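Local coordinates for protein alpha-galactosidase (Umbelopsis vinacea, PDB 3A5V) that cleaves terminal alpha-linked galactose, probably from oligosaccharides, as a tetrameric, N-glycosylated enzyme of glycoside hydrolase family 27, at residues S216-I221 / D310-S315. Residues are numbered along the deposited sequence; the frame is centred on the assembly and turned at random. Where two conformers were deposited one is given.
Sequences SVMNII and DQQLFS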
loop_
_atom_site.group_PDB
_atom_site.type_symbol
_atom_site.label_atom_id
_atom_site.label_comp_id
_atom_site.label_asym_id
_atom_site.label_seq_id
_atom_site.Cartn_x
_atom_site.Cartn_y
_atom_site.Cartn_z
ATOM N N SER A 216 -2.794 15.024 16.779
ATOM C CA SER A 216 -3.802 15.643 17.626
ATOM C C SER A 216 -4.742 14.599 18.257
ATOM O O SER A 216 -4.815 13.431 17.818
ATOM C CB SER A 216 -4.608 16.680 16.824
ATOM O OG SER A 216 -5.524 16.027 15.954
ATOM N N VAL A 217 -5.448 15.017 19.306
ATOM C CA VAL A 217 -6.490 14.176 19.914
ATOM C C VAL A 217 -7.466 13.630 18.844
ATOM O O VAL A 217 -7.698 12.410 18.771
ATOM C CB VAL A 217 -7.234 14.966 21.040
ATOM C CG1 VAL A 217 -8.474 14.209 21.562
ATOM C CG2 VAL A 217 -6.253 15.253 22.184
ATOM N N MET A 218 -7.993 14.523 17.998
ATOM C CA MET A 218 -8.961 14.139 16.967
ATOM C C MET A 218 -8.353 13.195 15.908
ATOM O O MET A 218 -9.006 12.244 15.449
ATOM C CB MET A 218 -9.593 15.381 16.302
ATOM C CG MET A 218 -10.588 16.147 17.211
ATOM S SD MET A 218 -11.940 15.103 17.841
ATOM C CE MET A 218 -12.667 14.501 16.314
ATOM N N ASN A 219 -7.099 13.446 15.544
ATOM C CA ASN A 219 -6.376 12.544 14.633
ATOM C C ASN A 219 -6.350 11.117 15.197
ATOM O O ASN A 219 -6.667 10.141 14.500
ATOM C CB ASN A 219 -4.943 13.078 14.369
ATOM C CG ASN A 219 -4.097 12.121 13.530
ATOM O OD1 ASN A 219 -3.582 11.108 14.041
ATOM N ND2 ASN A 219 -3.931 12.441 12.237
ATOM N N ILE A 220 -5.969 10.996 16.470
ATOM C CA ILE A 220 -5.903 9.687 17.102
ATOM C C ILE A 220 -7.280 9.028 17.224
ATOM O O ILE A 220 -7.404 7.836 16.958
ATOM C CB ILE A 220 -5.160 9.750 18.470
ATOM C CG1 ILE A 220 -3.668 9.979 18.208
ATOM C CG2 ILE A 220 -5.357 8.451 19.291
ATOM C CD1 ILE A 220 -2.930 10.486 19.433
ATOM N N ILE A 221 -8.309 9.800 17.594
ATOM C CA ILE A 221 -9.663 9.229 17.689
ATOM C C ILE A 221 -10.097 8.593 16.349
ATOM O O ILE A 221 -10.669 7.503 16.335
ATOM C CB ILE A 221 -10.725 10.269 18.150
ATOM C CG1 ILE A 221 -10.447 10.694 19.605
ATOM C CG2 ILE A 221 -12.160 9.679 18.002
ATOM C CD1 ILE A 221 -11.230 11.889 20.073
ATOM N N ASP A 310 -19.377 17.532 11.932
ATOM C CA ASP A 310 -18.401 17.528 13.024
ATOM C C ASP A 310 -18.897 16.806 14.292
ATOM O O ASP A 310 -18.223 16.814 15.331
ATOM C CB ASP A 310 -18.108 18.980 13.425
ATOM C CG ASP A 310 -17.172 19.680 12.467
ATOM O OD1 ASP A 310 -16.295 19.007 11.882
ATOM O OD2 ASP A 310 -17.313 20.915 12.314
ATOM N N GLN A 311 -20.077 16.202 14.214
ATOM C CA GLN A 311 -20.639 15.479 15.364
ATOM C C GLN A 311 -20.422 13.977 15.255
ATOM O O GLN A 311 -20.452 13.414 14.142
ATOM C CB GLN A 311 -22.126 15.780 15.483
ATOM C CG GLN A 311 -22.398 17.258 15.769
ATOM C CD GLN A 311 -23.867 17.539 15.977
ATOM O OE1 GLN A 311 -24.673 16.614 16.115
ATOM N NE2 GLN A 311 -24.229 18.819 15.996
ATOM N N GLN A 312 -20.187 13.332 16.406
ATOM C CA GLN A 312 -19.985 11.875 16.472
ATOM C C GLN A 312 -20.774 11.287 17.642
ATOM O O GLN A 312 -20.920 11.940 18.681
ATOM C CB GLN A 312 -18.496 11.527 16.611
ATOM C CG GLN A 312 -17.619 12.258 15.565
ATOM C CD GLN A 312 -16.166 11.820 15.575
ATOM O OE1 GLN A 312 -15.793 10.816 16.195
ATOM N NE2 GLN A 312 -15.336 12.571 14.861
ATOM N N LEU A 313 -21.293 10.075 17.447
ATOM C CA LEU A 313 -21.989 9.329 18.507
ATOM C C LEU A 313 -21.215 8.038 18.798
ATOM O O LEU A 313 -20.873 7.301 17.865
ATOM C CB LEU A 313 -23.419 8.956 18.065
ATOM C CG LEU A 313 -24.214 8.025 19.005
ATOM C CD1 LEU A 313 -24.474 8.724 20.337
ATOM C CD2 LEU A 313 -25.529 7.539 18.375
ATOM N N PHE A 314 -20.955 7.773 20.080
ATOM C CA PHE A 314 -20.370 6.503 20.514
ATOM C C PHE A 314 -21.348 5.778 21.439
ATOM O O PHE A 314 -22.086 6.415 22.216
ATOM C CB PHE A 314 -19.052 6.719 21.274
ATOM C CG PHE A 314 -17.929 7.279 20.424
ATOM C CD1 PHE A 314 -17.893 8.637 20.082
ATOM C CD2 PHE A 314 -16.889 6.448 19.999
ATOM C CE1 PHE A 314 -16.837 9.156 19.301
ATOM C CE2 PHE A 314 -15.836 6.949 19.229
ATOM C CZ PHE A 314 -15.812 8.312 18.879
ATOM N N SER A 315 -21.326 4.454 21.366
ATOM C CA SER A 315 -22.203 3.617 22.184
ATOM C C SER A 315 -21.514 2.292 22.466
ATOM O O SER A 315 -20.985 1.658 21.542
ATOM C CB SER A 315 -23.520 3.366 21.435
ATOM O OG SER A 315 -24.346 2.476 22.153
#
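OE1 of Gln312, whose side chain reaches from its strand to Met218 and Ile221 on the facing helix, accepts a hydrogen bond from Arg304 NH1 on the neighbouring strand 303-308, which helps to orient the amide. Its chain runs extended beyond CG (chi2 -174°), carrying the amide across to the helix. There NE2 lies 3.6 Å from Met218 CE, a van der Waals contact with a methyl group. Met218 arrives from the opposite direction, its chain folded at both chi2 (-56°) and chi3 (-57°), which brings the CE methyl round to the strand. One turn along, Ile221 turns its CG2 branch to the strand; it comes up obliquely to the Phe314 ring, 4.0 Å from CZ, and lies 4.2 Å from Gln312 OE1. Ser216 caps the start of the helix as its N-cap, its OG accepting a hydrogen bond from Asn219 N at 3.1 Å. The backbones stay apart, with the short axes 13.0 Å from each other, and buried side chains span the distance. The contact joins helix 217-227 of the (beta/alpha)8 barrel to strand 311-318 of the C-terminal beta-sandwich; Ile221 also packs on helix 251-263, while Phe314 rests on strands 303-308 and 322-329 at either side of its own.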